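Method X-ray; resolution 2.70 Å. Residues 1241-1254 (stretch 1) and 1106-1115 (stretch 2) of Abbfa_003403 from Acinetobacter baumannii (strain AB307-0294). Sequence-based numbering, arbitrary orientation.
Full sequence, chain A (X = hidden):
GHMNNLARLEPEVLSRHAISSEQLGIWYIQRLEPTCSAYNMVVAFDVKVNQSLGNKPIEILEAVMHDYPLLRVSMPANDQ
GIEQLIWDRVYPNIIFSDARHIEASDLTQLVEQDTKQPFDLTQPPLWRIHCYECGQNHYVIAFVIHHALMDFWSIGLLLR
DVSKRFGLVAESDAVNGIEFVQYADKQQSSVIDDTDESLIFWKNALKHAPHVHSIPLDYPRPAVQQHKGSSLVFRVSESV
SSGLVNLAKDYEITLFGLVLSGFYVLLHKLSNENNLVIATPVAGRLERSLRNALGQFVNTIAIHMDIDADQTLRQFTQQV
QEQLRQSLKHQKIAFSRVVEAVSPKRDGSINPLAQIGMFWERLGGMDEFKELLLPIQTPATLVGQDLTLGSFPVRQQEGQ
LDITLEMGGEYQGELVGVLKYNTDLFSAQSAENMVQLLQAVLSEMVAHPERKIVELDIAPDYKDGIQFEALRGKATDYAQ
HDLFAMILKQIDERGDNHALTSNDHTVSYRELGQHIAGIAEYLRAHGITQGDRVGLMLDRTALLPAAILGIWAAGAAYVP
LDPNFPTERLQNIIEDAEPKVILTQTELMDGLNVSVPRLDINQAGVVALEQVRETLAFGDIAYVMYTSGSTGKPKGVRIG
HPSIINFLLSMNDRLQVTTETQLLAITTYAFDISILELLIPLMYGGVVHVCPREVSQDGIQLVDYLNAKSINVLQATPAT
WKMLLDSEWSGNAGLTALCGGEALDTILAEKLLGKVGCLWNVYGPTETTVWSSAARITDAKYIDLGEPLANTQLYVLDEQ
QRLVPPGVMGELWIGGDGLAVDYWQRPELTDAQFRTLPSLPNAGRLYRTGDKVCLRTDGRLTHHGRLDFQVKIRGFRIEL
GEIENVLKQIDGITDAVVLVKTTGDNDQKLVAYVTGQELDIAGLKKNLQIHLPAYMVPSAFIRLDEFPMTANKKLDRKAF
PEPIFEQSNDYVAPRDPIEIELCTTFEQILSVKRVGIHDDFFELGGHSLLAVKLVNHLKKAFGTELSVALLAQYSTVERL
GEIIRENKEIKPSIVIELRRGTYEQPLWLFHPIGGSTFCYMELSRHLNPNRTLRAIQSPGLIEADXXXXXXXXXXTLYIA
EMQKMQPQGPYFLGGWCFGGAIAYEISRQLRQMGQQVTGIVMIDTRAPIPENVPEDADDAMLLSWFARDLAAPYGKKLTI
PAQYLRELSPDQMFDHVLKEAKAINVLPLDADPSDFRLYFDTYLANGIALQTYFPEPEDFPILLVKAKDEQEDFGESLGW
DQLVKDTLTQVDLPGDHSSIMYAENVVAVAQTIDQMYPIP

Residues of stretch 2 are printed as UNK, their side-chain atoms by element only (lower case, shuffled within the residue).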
ATOM      1  N   ASP A1241     -33.570 -24.930  10.683  1.00 29.53           N
ATOM      2  CA  ASP A1241     -33.919 -25.816  11.805  1.00 23.89           C
ATOM      3  C   ASP A1241     -34.387 -25.045  13.040  1.00 27.68           C
ATOM      4  O   ASP A1241     -35.366 -25.433  13.690  1.00 25.78           O
ATOM      5  CB  ASP A1241     -32.739 -26.707  12.181  1.00 25.40           C
ATOM      6  CG  ASP A1241     -32.547 -27.874  11.219  1.00 43.24           C
ATOM      7  OD1 ASP A1241     -33.422 -28.122  10.335  1.00 37.87           O
ATOM      8  OD2 ASP A1241     -31.500 -28.549  11.363  1.00 45.99           O
ATOM      9  N   THR A1242     -33.696 -23.954  13.363  1.00 24.74           N
ATOM     10  CA  THR A1242     -34.149 -23.058  14.431  1.00 28.09           C
ATOM     11  C   THR A1242     -35.567 -22.543  14.169  1.00 22.26           C
ATOM     12  O   THR A1242     -36.442 -22.609  15.044  1.00 20.42           O
ATOM     13  CB  THR A1242     -33.188 -21.872  14.605  1.00 27.24           C
ATOM     14  OG1 THR A1242     -31.956 -22.366  15.134  1.00 26.46           O
ATOM     15  CG2 THR A1242     -33.752 -20.846  15.565  1.00 19.31           C
ATOM     16  N   TYR A1243     -35.780 -22.054  12.953  1.00 19.52           N
ATOM     17  CA  TYR A1243     -37.089 -21.612  12.494  1.00 18.97           C
ATOM     18  C   TYR A1243     -38.146 -22.715  12.693  1.00 26.69           C
ATOM     19  O   TYR A1243     -39.223 -22.462  13.263  1.00 22.56           O
ATOM     20  CB  TYR A1243     -36.997 -21.180  11.022  1.00 22.55           C
ATOM     21  CG  TYR A1243     -38.301 -20.716  10.391  1.00 27.33           C
ATOM     22  CD1 TYR A1243     -38.778 -19.428  10.614  1.00 17.40           C
ATOM     23  CD2 TYR A1243     -39.042 -21.566   9.547  1.00 26.83           C
ATOM     24  CE1 TYR A1243     -39.963 -19.001  10.049  1.00 18.50           C
ATOM     25  CE2 TYR A1243     -40.222 -21.151   8.963  1.00 24.50           C
ATOM     26  CZ  TYR A1243     -40.674 -19.857   9.220  1.00 31.96           C
ATOM     27  OH  TYR A1243     -41.840 -19.400   8.663  1.00 34.07           O
ATOM     28  N   LEU A1244     -37.835 -23.940  12.262  1.00 27.90           N
ATOM     29  CA  LEU A1244     -38.786 -25.052  12.387  1.00 22.51           C
ATOM     30  C   LEU A1244     -39.060 -25.358  13.854  1.00 29.16           C
ATOM     31  O   LEU A1244     -40.186 -25.670  14.218  1.00 35.00           O
ATOM     32  CB  LEU A1244     -38.276 -26.315  11.671  1.00 23.96           C
ATOM     33  CG  LEU A1244     -38.219 -26.235  10.140  1.00 34.32           C
ATOM     34  CD1 LEU A1244     -37.549 -27.442   9.565  1.00 25.53           C
ATOM     35  CD2 LEU A1244     -39.592 -26.055   9.529  1.00 23.85           C
ATOM     36  N   ALA A1245     -38.023 -25.257  14.687  1.00 32.16           N
ATOM     37  CA  ALA A1245     -38.112 -25.621  16.099  1.00 26.80           C
ATOM     38  C   ALA A1245     -39.044 -24.681  16.836  1.00 28.30           C
ATOM     39  O   ALA A1245     -39.886 -25.103  17.640  1.00 25.64           O
ATOM     40  CB  ALA A1245     -36.748 -25.604  16.730  1.00 24.30           C
ATOM     41  N   ASN A1246     -38.899 -23.393  16.548  1.00 25.35           N
ATOM     42  CA  ASN A1246     -39.776 -22.406  17.152  1.00 21.06           C
ATOM     43  C   ASN A1246     -41.201 -22.592  16.655  1.00 27.83           C
ATOM     44  O   ASN A1246     -42.154 -22.370  17.403  1.00 28.41           O
ATOM     45  CB  ASN A1246     -39.267 -21.000  16.869  1.00 24.73           C
ATOM     46  CG  ASN A1246     -38.062 -20.637  17.730  1.00 28.74           C
ATOM     47  OD1 ASN A1246     -37.867 -21.190  18.822  1.00 25.51           O
ATOM     48  ND2 ASN A1246     -37.255 -19.691  17.249  1.00 31.32           N
ATOM     49  N   GLY A1247     -41.347 -23.034  15.404  1.00 24.02           N
ATOM     50  CA  GLY A1247     -42.668 -23.313  14.861  1.00 21.74           C
ATOM     51  C   GLY A1247     -43.397 -24.383  15.660  1.00 32.04           C
ATOM     52  O   GLY A1247     -44.521 -24.182  16.110  1.00 39.81           O
ATOM     53  N   ILE A1248     -42.745 -25.530  15.819  1.00 27.88           N
ATOM     54  CA  ILE A1248     -43.251 -26.630  16.619  1.00 28.81           C
ATOM     55  C   ILE A1248     -43.509 -26.186  18.062  1.00 34.47           C
ATOM     56  O   ILE A1248     -44.460 -26.645  18.700  1.00 31.26           O
ATOM     57  CB  ILE A1248     -42.253 -27.796  16.604  1.00 29.62           C
ATOM     58  CG1 ILE A1248     -42.032 -28.277  15.174  1.00 41.54           C
ATOM     59  CG2 ILE A1248     -42.741 -28.922  17.424  1.00 30.12           C
ATOM     60  CD1 ILE A1248     -40.907 -29.306  15.044  1.00 51.31           C
ATOM     61  N   ALA A1249     -42.671 -25.283  18.577  1.00 26.98           N
ATOM     62  CA  ALA A1249     -42.863 -24.800  19.933  1.00 26.87           C
ATOM     63  C   ALA A1249     -44.166 -24.020  20.009  1.00 34.03           C
ATOM     64  O   ALA A1249     -44.990 -24.249  20.903  1.00 42.55           O
ATOM     65  CB  ALA A1249     -41.698 -23.948  20.377  1.00 24.81           C
ATOM     66  N   LEU A1250     -44.354 -23.112  19.052  1.00 28.96           N
ATOM     67  CA  LEU A1250     -45.600 -22.359  18.949  1.00 26.92           C
ATOM     68  C   LEU A1250     -46.797 -23.300  18.858  1.00 34.81           C
ATOM     69  O   LEU A1250     -47.793 -23.132  19.569  1.00 34.10           O
ATOM     70  CB  LEU A1250     -45.581 -21.437  17.728  1.00 33.08           C
ATOM     71  CG  LEU A1250     -46.823 -20.556  17.580  1.00 35.27           C
ATOM     72  CD1 LEU A1250     -47.027 -19.811  18.897  1.00 46.25           C
ATOM     73  CD2 LEU A1250     -46.653 -19.559  16.445  1.00 24.89           C
ATOM     74  N   GLN A1251     -46.656 -24.293  17.984  1.00 29.47           N
ATOM     75  CA  GLN A1251     -47.685 -25.255  17.655  1.00 27.02           C
ATOM     76  C   GLN A1251     -48.146 -26.058  18.862  1.00 35.75           C
ATOM     77  O   GLN A1251     -49.245 -26.597  18.857  1.00 39.52           O
ATOM     78  CB  GLN A1251     -47.153 -26.191  16.579  1.00 40.06           C
ATOM     79  CG  GLN A1251     -48.195 -26.841  15.713  1.00 61.84           C
ATOM     80  CD  GLN A1251     -47.600 -27.309  14.394  1.00 72.15           C
ATOM     81  OE1 GLN A1251     -46.518 -26.856  13.997  1.00 55.52           O
ATOM     82  NE2 GLN A1251     -48.296 -28.230  13.713  1.00 80.55           N
ATOM     83  N   THR A1252     -47.314 -26.129  19.901  1.00 33.39           N
ATOM     84  CA  THR A1252     -47.636 -26.950  21.074  1.00 31.85           C
ATOM     85  C   THR A1252     -47.698 -26.180  22.412  1.00 31.35           C
ATOM     86  O   THR A1252     -47.555 -26.776  23.484  1.00 45.22           O
ATOM     87  CB  THR A1252     -46.614 -28.101  21.223  1.00 35.91           C
ATOM     88  OG1 THR A1252     -45.299 -27.559  21.364  1.00 38.94           O
ATOM     89  CG2 THR A1252     -46.644 -29.017  19.998  1.00 32.51           C
ATOM     90  N   TYR A1253     -47.932 -24.869  22.351  1.00 29.90           N
ATOM     91  CA  TYR A1253     -47.984 -24.025  23.545  1.00 30.11           C
ATOM     92  C   TYR A1253     -49.374 -23.421  23.781  1.00 36.31           C
ATOM     93  O   TYR A1253     -49.785 -22.516  23.054  1.00 44.73           O
ATOM     94  CB  TYR A1253     -46.940 -22.906  23.439  1.00 29.18           C
ATOM     95  CG  TYR A1253     -46.877 -22.049  24.680  1.00 39.61           C
ATOM     96  CD1 TYR A1253     -46.665 -22.627  25.919  1.00 41.04           C
ATOM     97  CD2 TYR A1253     -47.016 -20.664  24.615  1.00 43.34           C
ATOM     98  CE1 TYR A1253     -46.606 -21.866  27.070  1.00 45.39           C
ATOM     99  CE2 TYR A1253     -46.959 -19.886  25.776  1.00 48.37           C
ATOM    100  CZ  TYR A1253     -46.754 -20.507  27.005  1.00 49.56           C
ATOM    101  OH  TYR A1253     -46.689 -19.789  28.178  1.00 54.54           O
ATOM    102  N   PHE A1254     -50.102 -23.910  24.787  1.00 40.28           N
ATOM    103  CA  PHE A1254     -51.442 -23.377  25.070  1.00 38.54           C
ATOM    104  C   PHE A1254     -51.696 -23.197  26.564  1.00 40.59           C
ATOM    105  O   PHE A1254     -52.369 -24.013  27.194  1.00 47.13           O
ATOM    106  CB  PHE A1254     -52.492 -24.276  24.424  1.00 34.57           C
ATOM    107  CG  PHE A1254     -52.232 -24.501  22.977  1.00 38.56           C
ATOM    108  CD1 PHE A1254     -52.468 -23.481  22.055  1.00 31.59           C
ATOM    109  CD2 PHE A1254     -51.663 -25.686  22.537  1.00 33.59           C
ATOM    110  CE1 PHE A1254     -52.180 -23.655  20.714  1.00 30.47           C
ATOM    111  CE2 PHE A1254     -51.368 -25.873  21.197  1.00 38.51           C
ATOM    112  CZ  PHE A1254     -51.624 -24.854  20.280  1.00 35.36           C
ATOM    113  N   UNK A1106     -29.519 -27.652  18.638  1.00 40.48           N
ATOM    114  CA  UNK A1106     -29.541 -27.067  19.979  1.00 39.76           C
ATOM    115  C   UNK A1106     -30.785 -26.213  20.234  1.00 36.63           C
ATOM    116  O   UNK A1106     -31.057 -25.846  21.381  1.00 33.32           O
ATOM    117  c   UNK A1106     -28.281 -26.235  20.219  1.00 30.09           C
ATOM    118  N   UNK A1107     -31.525 -25.892  19.174  1.00 32.85           N
ATOM    119  CA  UNK A1107     -32.768 -25.149  19.331  1.00 33.04           C
ATOM    120  C   UNK A1107     -33.748 -25.978  20.128  1.00 36.83           C
ATOM    121  O   UNK A1107     -33.999 -27.154  19.810  1.00 40.65           O
ATOM    122  c   UNK A1107     -33.363 -24.785  17.989  1.00 30.33           C
ATOM    123  N   UNK A1108     -34.283 -25.369  21.179  1.00 29.15           N
ATOM    124  CA  UNK A1108     -35.362 -25.968  21.939  1.00 31.50           C
ATOM    125  C   UNK A1108     -36.657 -26.075  21.111  1.00 36.94           C
ATOM    126  O   UNK A1108     -36.933 -25.222  20.256  1.00 43.01           O
ATOM    127  c   UNK A1108     -35.594 -25.159  23.213  1.00 40.30           C
ATOM    128  c   UNK A1108     -34.448 -25.278  24.218  1.00 52.84           C
ATOM    129  o   UNK A1108     -35.173 -27.532  24.666  1.00 59.72           O
ATOM    130  o   UNK A1108     -33.063 -27.037  25.063  1.00 66.40           O
ATOM    131  c   UNK A1108     -34.213 -26.719  24.684  1.00 61.06           C
ATOM    132  N   UNK A1109     -37.449 -27.115  21.367  1.00 37.53           N
ATOM    133  CA  UNK A1109     -38.716 -27.303  20.660  1.00 33.73           C
ATOM    134  C   UNK A1109     -39.943 -27.209  21.571  1.00 36.28           C
ATOM    135  O   UNK A1109     -41.082 -27.384  21.132  1.00 44.44           O
ATOM    136  c   UNK A1109     -38.752 -28.659  19.941  1.00 39.93           C
ATOM    137  c   UNK A1109     -37.776 -28.661  18.764  1.00 40.10           C
ATOM    138  c   UNK A1109     -38.465 -29.783  20.918  1.00 32.41           C
ATOM    139  N   UNK A1110     -39.715 -26.945  22.845  1.00 38.66           N
ATOM    140  CA  UNK A1110     -40.817 -26.741  23.765  1.00 39.83           C
ATOM    141  C   UNK A1110     -40.622 -25.411  24.467  1.00 41.10           C
ATOM    142  O   UNK A1110     -39.576 -25.183  25.072  1.00 46.52           O
ATOM    143  c   UNK A1110     -40.896 -27.870  24.766  1.00 33.35           C
ATOM    144  N   UNK A1111     -41.617 -24.533  24.382  1.00 37.59           N
ATOM    145  CA  UNK A1111     -41.503 -23.212  24.998  1.00 37.60           C
ATOM    146  C   UNK A1111     -41.191 -23.319  26.485  1.00 40.37           C
ATOM    147  O   UNK A1111     -40.398 -22.534  27.016  1.00 40.71           O
ATOM    148  c   UNK A1111     -42.778 -22.374  24.782  1.00 38.77           C
ATOM    149  c   UNK A1111     -42.936 -21.349  25.840  1.00 46.32           C
ATOM    150  c   UNK A1111     -43.526 -20.415  23.375  1.00 39.96           C
ATOM    151  c   UNK A1111     -42.667 -21.624  23.461  1.00 41.93           C
ATOM    152  N   UNK A1112     -41.770 -24.314  27.145  1.00 39.29           N
ATOM    153  CA  UNK A1112     -41.528 -24.508  28.572  1.00 47.19           C
ATOM    154  C   UNK A1112     -40.025 -24.747  28.834  1.00 50.05           C
ATOM    155  O   UNK A1112     -39.456 -24.192  29.783  1.00 50.94           O
ATOM    156  c   UNK A1112     -42.394 -25.662  29.119  1.00 36.70           C
ATOM    157  o   UNK A1112     -45.933 -26.013  27.822  1.00 63.96           O
ATOM    158  o   UNK A1112     -44.014 -26.175  26.771  1.00 61.71           O
ATOM    159  c   UNK A1112     -44.678 -25.901  27.802  1.00 66.26           C
ATOM    160  c   UNK A1112     -43.945 -25.406  29.088  1.00 57.22           C
ATOM    161  N   UNK A1113     -39.371 -25.515  27.966  1.00 46.84           N
ATOM    162  CA  UNK A1113     -37.955 -25.833  28.160  1.00 54.67           C
ATOM    163  C   UNK A1113     -37.069 -24.656  27.782  1.00 50.64           C
ATOM    164  O   UNK A1113     -36.089 -24.349  28.457  1.00 58.86           O
ATOM    165  c   UNK A1113     -37.556 -27.072  27.353  1.00 64.37           C
ATOM    166  o   UNK A1113     -36.816 -28.247  29.817  1.00110.49           O
ATOM    167  c   UNK A1113     -38.167 -28.365  27.853  1.00 78.34           C
ATOM    168  o   UNK A1113     -38.826 -29.111  30.021  1.00110.89           O
ATOM    169  c   UNK A1113     -37.919 -28.589  29.336  1.00102.15           C
ATOM    170  N   UNK A1114     -37.426 -24.017  26.679  1.00 48.36           N
ATOM    171  CA  UNK A1114     -36.801 -22.776  26.220  1.00 44.34           C
ATOM    172  C   UNK A1114     -36.716 -21.774  27.373  1.00 40.83           C
ATOM    173  O   UNK A1114     -35.673 -21.178  27.628  1.00 43.28           O
ATOM    174  c   UNK A1114     -36.949 -21.216  24.169  1.00 24.91           C
ATOM    175  c   UNK A1114     -37.620 -22.203  25.055  1.00 26.77           C
ATOM    176  s   UNK A1114     -38.003 -20.816  22.738  1.00 30.19           S
ATOM    177  c   UNK A1114     -38.278 -22.450  22.056  1.00 24.14           C
ATOM    178  N   UNK A1115     -37.832 -21.620  28.080  1.00 35.32           N
ATOM    179  CA  UNK A1115     -37.958 -20.633  29.139  1.00 36.00           C
ATOM    180  C   UNK A1115     -37.039 -20.916  30.338  1.00 46.43           C
ATOM    181  O   UNK A1115     -36.325 -20.018  30.798  1.00 46.63           O
ATOM    182  c   UNK A1115     -39.408 -20.549  29.590  1.00 34.88           C
TER
HETATM  183  O   HOH W   1     -35.887 -22.847  19.752  1.00 24.90           O

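Position 1106 carries a single side-chain carbon that touches nothing on stretch 1; one carbon means alanine, and Ala-1106 merely leads into the contact. Position 1107 also has one carbon, but this one points toward the helix of stretch 1: its CB lies 3.7 Å from CB of Ala-1245 and 4.0 Å from OG1 of Thr-1242. It is Ala-1107, a methyl packed against a methyl.

At 1108 three carbons run in a chain, the third bearing two oxygens, and none of them touches stretch 1. Two methylenes before a carboxylate make Glu-1108, whose CA-to-CB bond points sideways and whose carboxylate end leads away from stretch 1. Its backbone does the work instead: the carbonyl O sits 3.6 Å from CB of Ala-1245, and water 1 donates to this O at 2.6 Å and to OD1 of Asn-1246 at 2.7 Å, bridging the stretches.

Position 1109 has one carbon carrying two more, a fork lying against Ala-1245: valine. One branch of Val-1109, CG1, reaches CB of Ala-1245 at 3.8 Å, while the backbone O approaches CA of Ala-1249 at 3.4 Å in a CA-H...O contact.

The single carbon at 1110 points away: Ala-1110, at the N-cap position. The backbones run close here, with CA of Ala-1110 4.8 Å from CA of Ala-1249.

Position 1111 shows four carbons, forked at the first, one arm two carbons long, lying against the Tyr-1253 ring and Ala-1249. That is isoleucine. CG2 of Ile-1111 lies over one face of the Tyr-1253 ring, 10° off the ring normal, in a CH-pi contact; its CD1 is 3.7 Å from CD2 of Tyr-1253, and its CG1 is 4.0 Å from CB of Ala-1249.

Three carbons ending in two oxygens recur at 1112, near the edge of the same ring, giving Glu-1112; its OE2 stands 4.0 Å from CD1 of Tyr-1253. Position 1113 repeats the pattern out of reach and poorly ordered: Glu-1113. At 1114 an unbranched run of two carbons, sulfur and carbon touches Asn-1246 and Ala-1249, identifying Met-1114, whose CE lies 3.5 Å from OD1 of Asn-1246 and 4.1 Å from CB of Ala-1249. One carbon, out of reach, makes 1115 Ala-1115.

The rule is twofold: alanines on the helix let the other chain come close, and Val-1109, Ile-1111 and Tyr-1253 supply the breadth. Ala-1245 and Ala-1249, one turn apart, meet apolar carbons and two backbone carbonyls, O of Glu-1108 and O of Val-1109. No direct hydrogen bond crosses; the water supplies the polar link, and the two stretches together bury 524 Å².

Stretch 2, residues 1106-1115: AAEVAIEEMA
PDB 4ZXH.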